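Local coordinates for fibronectin type III domain-containing protein (Simiduia agarivorans, PDB 6P2K), which probably hydrolyses xyloglucan-type polysaccharides, as a zinc-binding member of glycoside hydrolase family 74 built on seven-bladed beta-propellers, at residues Ser446-Val451 against Val462-Thr467; Gly509-Val514 against Val524-Ser529; Arg568-Ile573 against Val583-Thr588. All coordinates share one frame; numbering follows the deposited sequence.

Three hairpins follow one another along the chain, each joining the first two strands of its own antiparallel sheet, and these sheets are consistent with successive blades of a beta-propeller. Contact 1 closes the loop of residues 452-461, contact 2 that of 515-523 and contact 3 that of 574-582. They lie in series: none nests in another and none crosses. Contact 2 stands in the middle, its centre about 10 Å from that of contact 1 and about 9 Å from that of contact 3, and touches both. Contacts 1 and 3 stay about 6 Å apart between nearest atoms. Asp513 of contact 2 ties the group together, binding zinc beside contact 1 and meeting the backbone of contact 3.

Contact 1 (Ser446-Val451 against Val462-Thr467); sequences SDVQAV and VVAQAT
Asp447-Val451 and Val462-Thr467 run antiparallel, at 165° between their N-to-C directions, with a classic beta bulge at one end, where Ser446 and Asp447 both face Thr467. Asp447 N gives a hydrogen bond to Thr467 O, 3.0 Å away, and Thr467 N returns one to Asp447 O. Further along, Gln465 N reaches Ala450 O at 3.0 Å.

Between these bonds a water joins the side chains of Asp447 and Gln465 to the backbone N-H of Gln449. It donates to Asp447 OD1 at 2.8 Å and accepts from Gln465 NE2 at 3.0 Å. With CG anti to the backbone N (chi1 -166°), and so beside the carbonyl carbon, the carboxylate shares this water with Asp447 O, whose bond is weak. OD1 also receives Gln449 NE2 on its syn side at 3.0 Å, while Tyr404 OH holds OD2. Gln465 suits a buried strand because its amide has both a donor and an acceptor: OE1 takes the N-H of Arg478, and NE2 also serves Asn476 O. The two strands form the first hairpin of a four-stranded sheet, probably one propeller blade.

On the face of Val451 and Ala464, Val451 CG1 lies 3.9 Å from Ala464 CB and goes on to Ile414 and Ala407. Val448 CG2 is 4.0 Å from Ala466 CB. The small methyls of both alanines leave room for the branched valines across the closely spaced strands. Ala450 lies against Asp513, its nearest side-chain atom about 4 Å from the bound zinc ion.

Contact 2 (Gly509-Val514 against Val524-Ser529); sequences GVLRDV and VFMFSS
Leu511 reaches across to Met526 and Ser528 within the first hairpin of a four-stranded antiparallel sheet, as expected of a propeller blade. Its CB stands 4.1 Å from Phe527 O. From there CG takes the place anti to the carbonyl carbon (chi1 -43°) and splits the tip: CD2 rests 3.8 Å from Ser528 CB, and CD1 lies 4.2 Å from Met526 CB. Leucine suits this place because its two branches let one side chain meet both residues. Leu511 is also the centre of an inverse gamma turn, and close by the backbone bonds from Arg512 N to Phe527 O and from Phe527 N to Asp513 O are both weak.

Beyond the turn Val514 resumes the apolar face, with CG1 at 3.6 Å from Val524 CG1 and CG2 beside Met526 CB. Asp513 lies on the opposite face, where OD1 binds the zinc ion together with Asp405 and OD2 accepts the N-H of Ile573.

Ser528 OG donates to Gly509 O at 2.7 Å, coming in from the side of the carbonyl and tilted 35° from its plane. An alanine here removes OG, which would probably leave Gly509 O without this mate and the residues leading into the strand freer to shift. Next to it, Ser529 N binds Val510 O at 2.8 Å, standing 37° out of the carbonyl plane.

Contact 3 (Arg568-Ile573 against Val583-Thr588); sequences RIARKI and VFFSST
The ring of Phe585 meets Ala570 obliquely, with CD2 3.7 Å from Ala570 CB, and the ring of Phe527 comes to it with the two planes at about 45°. Phe585 CG sits between the backbone N and the carbonyl carbon (chi1 68°), which brings the ring beside Ala570, while Phe585 CB lies 4.0 Å from Ile573 CG1. Alanine suits position 570 because a methyl is enough to reach the ring. On the same side of the hairpin Ile573 CG2 touches Val583 CG2 at 3.6 Å, the two branched side chains crossing obliquely.

The strand that runs through Arg568 turns a corner at Arg571, yet the backbone bonds continue past it: Thr588 N to Ile569 O at 2.7 Å, Arg571 N to Ser586 O at 3.0 Å, and Ser586 N to Lys572 O. Ile569 and Thr588 cross at about a right angle, Ile569 CG2 meeting Thr588 OG1 at 3.4 Å. Thr588 also turns its methyl CG2 to Arg571 CB, 3.6 Å away. The long cationic ends lead away from this pairing: Arg571 NE forms a salt bridge with Asp617 and its NH2 bonds to Thr744 O, and Lys572 NZ forms one with Glu621.

This hairpin, probably part of another blade, packs against strand 511-516; Phe585 and Val583 touch strand 605-615, and Lys572 reaches to strand 618-625.

Contact 1 (Ser446-Val451 against Val462-Thr467)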
ATOM      1  N   SER B 446     -28.220  15.528   1.472  1.00 17.39           N
ATOM      2  CA  SER B 446     -29.334  15.327   2.391  1.00 17.84           C
ATOM      3  C   SER B 446     -30.615  14.837   1.718  1.00 18.94           C
ATOM      4  O   SER B 446     -31.595  14.574   2.423  1.00 15.76           O
ATOM      5  CB  SER B 446     -29.618  16.625   3.155  1.00 20.24           C
ATOM      6  OG  SER B 446     -29.458  17.759   2.325  1.00 28.95           O
ATOM      7  N   ASP B 447     -30.633  14.687   0.392  1.00 16.24           N
ATOM      8  CA  ASP B 447     -31.828  14.259  -0.330  1.00 18.20           C
ATOM      9  C   ASP B 447     -31.446  13.184  -1.338  1.00 15.73           C
ATOM     10  O   ASP B 447     -30.618  13.428  -2.219  1.00 16.03           O
ATOM     11  CB  ASP B 447     -32.500  15.444  -1.031  1.00 20.72           C
ATOM     12  CG  ASP B 447     -33.902  15.124  -1.505  1.00 21.33           C
ATOM     13  OD1 ASP B 447     -34.047  14.650  -2.654  1.00 17.17           O
ATOM     14  OD2 ASP B 447     -34.859  15.343  -0.729  1.00 22.82           O
ATOM     15  N   VAL B 448     -32.052  12.001  -1.209  1.00 17.06           N
ATOM     16  CA  VAL B 448     -31.682  10.823  -1.999  1.00 15.01           C
ATOM     17  C   VAL B 448     -32.976  10.176  -2.491  1.00 18.33           C
ATOM     18  O   VAL B 448     -33.552   9.309  -1.825  1.00 15.56           O
ATOM     19  CB  VAL B 448     -30.833   9.828  -1.201  1.00 16.01           C
ATOM     20  CG1 VAL B 448     -30.461   8.630  -2.065  1.00 15.95           C
ATOM     21  CG2 VAL B 448     -29.579  10.508  -0.664  1.00 15.78           C
ATOM     22  N   GLN B 449     -33.423  10.565  -3.687  1.00 16.26           N
ATOM     23  CA  GLN B 449     -34.731  10.159  -4.189  1.00 16.19           C
ATOM     24  C   GLN B 449     -34.733   8.808  -4.901  1.00 17.83           C
ATOM     25  O   GLN B 449     -35.816   8.280  -5.175  1.00 20.13           O
ATOM     26  CB  GLN B 449     -35.288  11.236  -5.130  1.00 15.51           C
ATOM     27  CG  GLN B 449     -35.676  12.522  -4.404  1.00 17.67           C
ATOM     28  CD  GLN B 449     -36.234  13.600  -5.322  1.00 20.79           C
ATOM     29  OE1 GLN B 449     -36.877  13.310  -6.330  1.00 23.08           O
ATOM     30  NE2 GLN B 449     -35.995  14.857  -4.965  1.00 20.91           N
ATOM     31  N   ALA B 450     -33.570   8.228  -5.196  1.00 14.97           N
ATOM     32  CA  ALA B 450     -33.533   6.956  -5.903  1.00 16.92           C
ATOM     33  C   ALA B 450     -32.231   6.230  -5.592  1.00 17.15           C
ATOM     34  O   ALA B 450     -31.164   6.847  -5.560  1.00 18.58           O
ATOM     35  CB  ALA B 450     -33.676   7.158  -7.418  1.00 13.61           C
ATOM     36  N   VAL B 451     -32.333   4.918  -5.363  1.00 12.63           N
ATOM     37  CA  VAL B 451     -31.180   4.046  -5.161  1.00 14.33           C
ATOM     38  C   VAL B 451     -31.416   2.742  -5.914  1.00 17.61           C
ATOM     39  O   VAL B 451     -32.557   2.353  -6.176  1.00 15.23           O
ATOM     40  CB  VAL B 451     -30.911   3.757  -3.664  1.00 14.82           C
ATOM     41  CG1 VAL B 451     -30.419   5.010  -2.950  1.00 15.67           C
ATOM     42  CG2 VAL B 451     -32.163   3.211  -2.985  1.00 13.70           C
ATOM     43  N   VAL B 462     -23.688   0.210  -5.483  1.00 16.79           N
ATOM     44  CA  VAL B 462     -24.835   1.072  -5.243  1.00 17.22           C
ATOM     45  C   VAL B 462     -24.780   2.254  -6.200  1.00 17.38           C
ATOM     46  O   VAL B 462     -23.714   2.835  -6.429  1.00 20.57           O
ATOM     47  CB  VAL B 462     -24.844   1.559  -3.782  1.00 18.55           C
ATOM     48  CG1 VAL B 462     -26.241   2.018  -3.374  1.00 15.01           C
ATOM     49  CG2 VAL B 462     -24.316   0.479  -2.850  1.00 14.59           C
ATOM     50  N   VAL B 463     -25.927   2.609  -6.773  1.00 13.55           N
ATOM     51  CA  VAL B 463     -26.086   3.844  -7.533  1.00 18.50           C
ATOM     52  C   VAL B 463     -27.183   4.663  -6.869  1.00 17.90           C
ATOM     53  O   VAL B 463     -28.163   4.105  -6.362  1.00 16.18           O
ATOM     54  CB  VAL B 463     -26.416   3.587  -9.019  1.00 18.24           C
ATOM     55  CG1 VAL B 463     -25.296   2.813  -9.680  1.00 18.05           C
ATOM     56  CG2 VAL B 463     -27.745   2.844  -9.168  1.00 17.43           C
ATOM     57  N   ALA B 464     -27.013   5.983  -6.854  1.00 15.86           N
ATOM     58  CA  ALA B 464     -27.947   6.835  -6.135  1.00 17.33           C
ATOM     59  C   ALA B 464     -28.043   8.206  -6.786  1.00 18.16           C
ATOM     60  O   ALA B 464     -27.045   8.758  -7.258  1.00 16.31           O
ATOM     61  CB  ALA B 464     -27.535   6.993  -4.664  1.00 15.69           C
ATOM     62  N   GLN B 465     -29.261   8.734  -6.816  1.00 17.32           N
ATOM     63  CA  GLN B 465     -29.476  10.164  -6.981  1.00 19.44           C
ATOM     64  C   GLN B 465     -29.314  10.808  -5.608  1.00 19.96           C
ATOM     65  O   GLN B 465     -30.070  10.495  -4.684  1.00 22.56           O
ATOM     66  CB  GLN B 465     -30.864  10.422  -7.569  1.00 17.68           C
ATOM     67  CG  GLN B 465     -31.516  11.742  -7.172  1.00 19.31           C
ATOM     68  CD  GLN B 465     -30.761  12.950  -7.694  1.00 23.05           C
ATOM     69  OE1 GLN B 465     -30.130  12.893  -8.750  1.00 20.71           O
ATOM     70  NE2 GLN B 465     -30.826  14.053  -6.955  1.00 21.83           N
ATOM     71  N   ALA B 466     -28.308  11.668  -5.455  1.00 15.76           N
ATOM     72  CA  ALA B 466     -27.983  12.229  -4.146  1.00 16.51           C
ATOM     73  C   ALA B 466     -27.532  13.670  -4.304  1.00 18.08           C
ATOM     74  O   ALA B 466     -26.624  13.955  -5.088  1.00 17.63           O
ATOM     75  CB  ALA B 466     -26.891  11.411  -3.447  1.00 12.62           C
ATOM     76  N   THR B 467     -28.148  14.569  -3.539  1.00 15.46           N
ATOM     77  CA  THR B 467     -27.916  15.993  -3.726  1.00 12.68           C
ATOM     78  C   THR B 467     -28.245  16.727  -2.434  1.00 16.71           C
ATOM     79  O   THR B 467     -28.751  16.145  -1.471  1.00 14.80           O
ATOM     80  CB  THR B 467     -28.757  16.530  -4.885  1.00 17.89           C
ATOM     81  OG1 THR B 467     -28.375  17.879  -5.177  1.00 23.72           O
ATOM     82  CG2 THR B 467     -30.230  16.498  -4.516  1.00 15.94           C
TER
HETATM   83  O   HOH W   1     -32.260  13.403  -4.422  1.00 15.11           O

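Contact 2 (Gly509-Val514 against Val524-Ser529)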
ATOM      1  N   GLY B 509     -30.910  18.682 -13.986  1.00 18.20           N
ATOM      2  CA  GLY B 509     -32.231  18.302 -13.508  1.00 19.25           C
ATOM      3  C   GLY B 509     -32.162  17.090 -12.591  1.00 21.01           C
ATOM      4  O   GLY B 509     -31.401  16.150 -12.825  1.00 19.63           O
ATOM      5  N   VAL B 510     -32.969  17.129 -11.522  1.00 18.62           N
ATOM      6  CA  VAL B 510     -32.998  16.048 -10.542  1.00 17.21           C
ATOM      7  C   VAL B 510     -33.282  14.726 -11.238  1.00 19.52           C
ATOM      8  O   VAL B 510     -34.210  14.619 -12.045  1.00 17.65           O
ATOM      9  CB  VAL B 510     -34.047  16.344  -9.454  1.00 21.03           C
ATOM     10  CG1 VAL B 510     -34.284  15.114  -8.584  1.00 20.45           C
ATOM     11  CG2 VAL B 510     -33.612  17.525  -8.595  1.00 20.50           C
ATOM     12  N   LEU B 511     -32.463  13.716 -10.941  1.00 20.94           N
ATOM     13  CA  LEU B 511     -32.678  12.365 -11.461  1.00 19.64           C
ATOM     14  C   LEU B 511     -33.742  11.702 -10.592  1.00 20.35           C
ATOM     15  O   LEU B 511     -33.453  10.959  -9.651  1.00 19.24           O
ATOM     16  CB  LEU B 511     -31.380  11.563 -11.463  1.00 15.69           C
ATOM     17  CG  LEU B 511     -30.107  12.255 -11.949  1.00 18.19           C
ATOM     18  CD1 LEU B 511     -28.903  11.320 -11.839  1.00 20.45           C
ATOM     19  CD2 LEU B 511     -30.278  12.751 -13.373  1.00 18.19           C
ATOM     20  N   ARG B 512     -35.009  11.981 -10.919  1.00 20.33           N
ATOM     21  CA  ARG B 512     -36.090  11.570 -10.027  1.00 21.20           C
ATOM     22  C   ARG B 512     -36.166  10.054  -9.884  1.00 22.39           C
ATOM     23  O   ARG B 512     -36.591   9.555  -8.837  1.00 21.37           O
ATOM     24  CB  ARG B 512     -37.428  12.135 -10.497  1.00 19.59           C
ATOM     25  CG  ARG B 512     -38.477  12.058  -9.408  1.00 21.45           C
ATOM     26  CD  ARG B 512     -39.752  12.797  -9.745  1.00 24.77           C
ATOM     27  NE  ARG B 512     -40.730  12.619  -8.676  1.00 19.52           N
ATOM     28  CZ  ARG B 512     -42.045  12.563  -8.861  1.00 24.79           C
ATOM     29  NH1 ARG B 512     -42.549  12.678 -10.084  1.00 23.46           N
ATOM     30  NH2 ARG B 512     -42.855  12.388  -7.821  1.00 24.79           N
ATOM     31  N   ASP B 513     -35.757   9.301 -10.902  1.00 22.81           N
ATOM     32  CA  ASP B 513     -35.492   7.887 -10.692  1.00 22.14           C
ATOM     33  C   ASP B 513     -34.223   7.487 -11.428  1.00 20.85           C
ATOM     34  O   ASP B 513     -33.834   8.092 -12.430  1.00 19.65           O
ATOM     35  CB  ASP B 513     -36.660   6.985 -11.123  1.00 22.64           C
ATOM     36  CG  ASP B 513     -36.592   5.579 -10.496  1.00 24.96           C
ATOM     37  OD1 ASP B 513     -36.247   5.432  -9.290  1.00 21.73           O
ATOM     38  OD2 ASP B 513     -36.905   4.607 -11.221  1.00 23.51           O
ATOM     39  N   VAL B 514     -33.574   6.470 -10.873  1.00 22.92           N
ATOM     40  CA  VAL B 514     -32.383   5.836 -11.417  1.00 20.66           C
ATOM     41  C   VAL B 514     -32.632   4.341 -11.325  1.00 23.26           C
ATOM     42  O   VAL B 514     -33.024   3.846 -10.264  1.00 23.40           O
ATOM     43  CB  VAL B 514     -31.121   6.227 -10.623  1.00 18.13           C
ATOM     44  CG1 VAL B 514     -29.928   5.394 -11.056  1.00 15.25           C
ATOM     45  CG2 VAL B 514     -30.837   7.719 -10.744  1.00 12.59           C
ATOM     46  N   VAL B 524     -27.164   1.477 -16.613  1.00 20.67           N
ATOM     47  CA  VAL B 524     -27.973   2.248 -15.671  1.00 19.26           C
ATOM     48  C   VAL B 524     -28.706   3.349 -16.426  1.00 20.54           C
ATOM     49  O   VAL B 524     -28.093   4.077 -17.214  1.00 21.35           O
ATOM     50  CB  VAL B 524     -27.115   2.854 -14.541  1.00 15.86           C
ATOM     51  CG1 VAL B 524     -28.008   3.503 -13.490  1.00 16.80           C
ATOM     52  CG2 VAL B 524     -26.219   1.790 -13.906  1.00 15.51           C
ATOM     53  N   PHE B 525     -30.011   3.477 -16.176  1.00 18.90           N
ATOM     54  CA  PHE B 525     -30.844   4.524 -16.751  1.00 18.80           C
ATOM     55  C   PHE B 525     -31.170   5.576 -15.696  1.00 22.43           C
ATOM     56  O   PHE B 525     -31.260   5.271 -14.503  1.00 22.00           O
ATOM     57  CB  PHE B 525     -32.160   3.963 -17.304  1.00 18.92           C
ATOM     58  CG  PHE B 525     -31.990   3.003 -18.445  1.00 21.25           C
ATOM     59  CD1 PHE B 525     -31.927   3.462 -19.751  1.00 18.23           C
ATOM     60  CD2 PHE B 525     -31.923   1.637 -18.213  1.00 21.35           C
ATOM     61  CE1 PHE B 525     -31.780   2.576 -20.805  1.00 22.55           C
ATOM     62  CE2 PHE B 525     -31.780   0.745 -19.264  1.00 18.97           C
ATOM     63  CZ  PHE B 525     -31.706   1.214 -20.560  1.00 19.67           C
ATOM     64  N   MET B 526     -31.367   6.814 -16.150  1.00 19.96           N
ATOM     65  CA  MET B 526     -31.760   7.904 -15.267  1.00 20.00           C
ATOM     66  C   MET B 526     -32.483   8.969 -16.084  1.00 19.28           C
ATOM     67  O   MET B 526     -32.156   9.196 -17.251  1.00 20.61           O
ATOM     68  CB  MET B 526     -30.547   8.510 -14.550  1.00 17.58           C
ATOM     69  CG  MET B 526     -29.512   9.124 -15.489  1.00 18.83           C
ATOM     70  SD  MET B 526     -27.807   8.730 -15.029  1.00 26.02           S
ATOM     71  CE  MET B 526     -27.747   6.972 -15.396  1.00 22.68           C
ATOM     72  N   PHE B 527     -33.473   9.613 -15.466  1.00 19.07           N
ATOM     73  CA  PHE B 527     -34.235  10.676 -16.117  1.00 16.45           C
ATOM     74  C   PHE B 527     -33.992  11.978 -15.366  1.00 18.56           C
ATOM     75  O   PHE B 527     -34.377  12.109 -14.201  1.00 21.83           O
ATOM     76  CB  PHE B 527     -35.728  10.351 -16.177  1.00 14.34           C
ATOM     77  CG  PHE B 527     -36.466  11.086 -17.271  1.00 16.00           C
ATOM     78  CD1 PHE B 527     -36.636  12.463 -17.214  1.00 17.43           C
ATOM     79  CD2 PHE B 527     -36.972  10.401 -18.363  1.00 17.11           C
ATOM     80  CE1 PHE B 527     -37.304  13.143 -18.229  1.00 18.68           C
ATOM     81  CE2 PHE B 527     -37.644  11.065 -19.376  1.00 18.50           C
ATOM     82  CZ  PHE B 527     -37.808  12.441 -19.311  1.00 18.64           C
ATOM     83  N   SER B 528     -33.359  12.932 -16.040  1.00 15.38           N
ATOM     84  CA  SER B 528     -33.085  14.251 -15.486  1.00 18.00           C
ATOM     85  C   SER B 528     -34.307  15.132 -15.719  1.00 18.52           C
ATOM     86  O   SER B 528     -34.655  15.427 -16.865  1.00 19.94           O
ATOM     87  CB  SER B 528     -31.836  14.851 -16.130  1.00 16.77           C
ATOM     88  OG  SER B 528     -31.466  16.059 -15.495  1.00 19.02           O
ATOM     89  N   SER B 529     -34.956  15.545 -14.631  1.00 22.00           N
ATOM     90  CA  SER B 529     -36.225  16.259 -14.715  1.00 18.55           C
ATOM     91  C   SER B 529     -36.113  17.489 -15.605  1.00 19.56           C
ATOM     92  O   SER B 529     -35.242  18.342 -15.406  1.00 20.11           O
ATOM     93  CB  SER B 529     -36.694  16.661 -13.315  1.00 19.50           C
ATOM     94  OG  SER B 529     -37.105  15.523 -12.580  1.00 20.47           O
TER

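Contact 3 (Arg568-Ile573 against Val583-Thr588)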
ATOM      1  N   ARG B 568     -41.338  14.712 -19.581  1.00 22.13           N
ATOM      2  CA  ARG B 568     -40.331  15.598 -19.017  1.00 22.05           C
ATOM      3  C   ARG B 568     -39.886  15.238 -17.607  1.00 22.58           C
ATOM      4  O   ARG B 568     -38.823  15.707 -17.185  1.00 24.39           O
ATOM      5  CB  ARG B 568     -40.832  17.052 -19.025  1.00 19.97           C
ATOM      6  CG  ARG B 568     -41.098  17.590 -20.427  1.00 20.48           C
ATOM      7  CD  ARG B 568     -41.078  19.115 -20.466  1.00 22.22           C
ATOM      8  NE  ARG B 568     -39.729  19.661 -20.316  1.00 22.62           N
ATOM      9  CZ  ARG B 568     -39.463  20.950 -20.125  1.00 26.42           C
ATOM     10  NH1 ARG B 568     -40.453  21.830 -20.062  1.00 29.91           N
ATOM     11  NH2 ARG B 568     -38.209  21.363 -20.002  1.00 26.71           N
ATOM     12  N   ILE B 569     -40.650  14.435 -16.872  1.00 24.28           N
ATOM     13  CA  ILE B 569     -40.272  13.978 -15.539  1.00 21.68           C
ATOM     14  C   ILE B 569     -40.679  12.520 -15.407  1.00 22.16           C
ATOM     15  O   ILE B 569     -41.781  12.139 -15.814  1.00 26.65           O
ATOM     16  CB  ILE B 569     -40.930  14.823 -14.428  1.00 21.17           C
ATOM     17  CG1 ILE B 569     -40.551  16.296 -14.560  1.00 22.49           C
ATOM     18  CG2 ILE B 569     -40.537  14.309 -13.055  1.00 23.47           C
ATOM     19  CD1 ILE B 569     -41.431  17.229 -13.750  1.00 23.28           C
ATOM     20  N   ALA B 570     -39.796  11.702 -14.839  1.00 20.84           N
ATOM     21  CA  ALA B 570     -40.079  10.292 -14.604  1.00 21.82           C
ATOM     22  C   ALA B 570     -40.167  10.029 -13.108  1.00 24.38           C
ATOM     23  O   ALA B 570     -39.311  10.478 -12.343  1.00 28.09           O
ATOM     24  CB  ALA B 570     -39.008   9.397 -15.229  1.00 20.60           C
ATOM     25  N   ARG B 571     -41.202   9.298 -12.697  1.00 20.44           N
ATOM     26  CA  ARG B 571     -41.321   8.871 -11.310  1.00 17.75           C
ATOM     27  C   ARG B 571     -40.696   7.504 -11.072  1.00 21.39           C
ATOM     28  O   ARG B 571     -40.129   7.266 -10.001  1.00 23.01           O
ATOM     29  CB  ARG B 571     -42.795   8.858 -10.891  1.00 16.83           C
ATOM     30  CG  ARG B 571     -43.065   8.244  -9.518  1.00 18.07           C
ATOM     31  CD  ARG B 571     -42.482   9.083  -8.393  1.00 20.26           C
ATOM     32  NE  ARG B 571     -42.913   8.599  -7.082  1.00 24.88           N
ATOM     33  CZ  ARG B 571     -42.345   7.584  -6.438  1.00 26.33           C
ATOM     34  NH1 ARG B 571     -41.314   6.944  -6.981  1.00 25.32           N
ATOM     35  NH2 ARG B 571     -42.807   7.210  -5.251  1.00 21.79           N
ATOM     36  N   LYS B 572     -40.772   6.606 -12.051  1.00 19.60           N
ATOM     37  CA  LYS B 572     -40.143   5.300 -11.948  1.00 18.93           C
ATOM     38  C   LYS B 572     -39.728   4.840 -13.336  1.00 18.82           C
ATOM     39  O   LYS B 572     -40.483   4.994 -14.299  1.00 18.08           O
ATOM     40  CB  LYS B 572     -41.082   4.267 -11.310  1.00 22.36           C
ATOM     41  CG  LYS B 572     -40.554   2.845 -11.388  1.00 24.82           C
ATOM     42  CD  LYS B 572     -40.931   2.022 -10.171  1.00 28.22           C
ATOM     43  CE  LYS B 572     -40.186   0.694 -10.170  1.00 32.85           C
ATOM     44  NZ  LYS B 572     -40.830  -0.298  -9.268  1.00 41.14           N
ATOM     45  N   ILE B 573     -38.523   4.287 -13.431  1.00 17.19           N
ATOM     46  CA  ILE B 573     -38.012   3.692 -14.658  1.00 17.37           C
ATOM     47  C   ILE B 573     -38.032   2.182 -14.488  1.00 21.26           C
ATOM     48  O   ILE B 573     -37.537   1.659 -13.482  1.00 17.70           O
ATOM     49  CB  ILE B 573     -36.594   4.188 -14.985  1.00 18.89           C
ATOM     50  CG1 ILE B 573     -36.589   5.706 -15.178  1.00 21.10           C
ATOM     51  CG2 ILE B 573     -36.062   3.492 -16.223  1.00 17.65           C
ATOM     52  CD1 ILE B 573     -35.195   6.288 -15.348  1.00 25.60           C
ATOM     53  N   VAL B 583     -37.024  -0.120 -22.535  1.00 21.33           N
ATOM     54  CA  VAL B 583     -37.177   0.503 -21.226  1.00 19.81           C
ATOM     55  C   VAL B 583     -38.540   1.181 -21.162  1.00 21.92           C
ATOM     56  O   VAL B 583     -39.006   1.759 -22.150  1.00 24.20           O
ATOM     57  CB  VAL B 583     -36.036   1.506 -20.940  1.00 20.65           C
ATOM     58  CG1 VAL B 583     -36.086   2.683 -21.906  1.00 21.19           C
ATOM     59  CG2 VAL B 583     -36.089   1.986 -19.499  1.00 17.89           C
ATOM     60  N   PHE B 584     -39.186   1.084 -20.004  1.00 20.66           N
ATOM     61  CA  PHE B 584     -40.431   1.781 -19.727  1.00 21.12           C
ATOM     62  C   PHE B 584     -40.208   2.778 -18.598  1.00 22.27           C
ATOM     63  O   PHE B 584     -39.274   2.643 -17.804  1.00 18.83           O
ATOM     64  CB  PHE B 584     -41.558   0.814 -19.329  1.00 20.26           C
ATOM     65  CG  PHE B 584     -41.728  -0.352 -20.260  1.00 20.96           C
ATOM     66  CD1 PHE B 584     -40.991  -1.514 -20.082  1.00 21.45           C
ATOM     67  CD2 PHE B 584     -42.643  -0.299 -21.297  1.00 22.69           C
ATOM     68  CE1 PHE B 584     -41.152  -2.595 -20.931  1.00 22.49           C
ATOM     69  CE2 PHE B 584     -42.807  -1.375 -22.153  1.00 23.23           C
ATOM     70  CZ  PHE B 584     -42.060  -2.524 -21.967  1.00 22.17           C
ATOM     71  N   PHE B 585     -41.078   3.782 -18.530  1.00 21.50           N
ATOM     72  CA  PHE B 585     -41.089   4.676 -17.381  1.00 21.91           C
ATOM     73  C   PHE B 585     -42.436   5.376 -17.313  1.00 22.39           C
ATOM     74  O   PHE B 585     -43.159   5.476 -18.308  1.00 21.58           O
ATOM     75  CB  PHE B 585     -39.938   5.696 -17.425  1.00 21.41           C
ATOM     76  CG  PHE B 585     -40.053   6.725 -18.520  1.00 22.85           C
ATOM     77  CD1 PHE B 585     -39.609   6.448 -19.802  1.00 23.38           C
ATOM     78  CD2 PHE B 585     -40.559   7.988 -18.254  1.00 22.38           C
ATOM     79  CE1 PHE B 585     -39.691   7.398 -20.803  1.00 24.38           C
ATOM     80  CE2 PHE B 585     -40.646   8.940 -19.252  1.00 24.43           C
ATOM     81  CZ  PHE B 585     -40.212   8.643 -20.528  1.00 25.52           C
ATOM     82  N   SER B 586     -42.771   5.843 -16.114  1.00 23.13           N
ATOM     83  CA  SER B 586     -43.989   6.605 -15.880  1.00 23.57           C
ATOM     84  C   SER B 586     -43.645   8.086 -15.928  1.00 25.09           C
ATOM     85  O   SER B 586     -42.835   8.567 -15.126  1.00 25.03           O
ATOM     86  CB  SER B 586     -44.622   6.233 -14.539  1.00 22.51           C
ATOM     87  OG  SER B 586     -43.665   6.268 -13.493  1.00 21.30           O
ATOM     88  N   SER B 587     -44.243   8.800 -16.875  1.00 22.25           N
ATOM     89  CA  SER B 587     -44.013  10.227 -17.033  1.00 21.77           C
ATOM     90  C   SER B 587     -44.982  11.011 -16.166  1.00 24.77           C
ATOM     91  O   SER B 587     -46.195  10.791 -16.228  1.00 26.30           O
ATOM     92  CB  SER B 587     -44.176  10.635 -18.495  1.00 23.46           C
ATOM     93  OG  SER B 587     -44.122  12.046 -18.638  1.00 23.74           O
ATOM     94  N   THR B 588     -44.448  11.935 -15.368  1.00 23.86           N
ATOM     95  CA  THR B 588     -45.266  12.783 -14.513  1.00 22.07           C
ATOM     96  C   THR B 588     -45.072  14.258 -14.828  1.00 26.70           C
ATOM     97  O   THR B 588     -45.473  15.114 -14.031  1.00 28.38           O
ATOM     98  CB  THR B 588     -44.963  12.505 -13.038  1.00 19.88           C
ATOM     99  OG1 THR B 588     -43.672  13.028 -12.701  1.00 19.73           O
ATOM    100  CG2 THR B 588     -44.984  11.009 -12.772  1.00 16.71           C
TER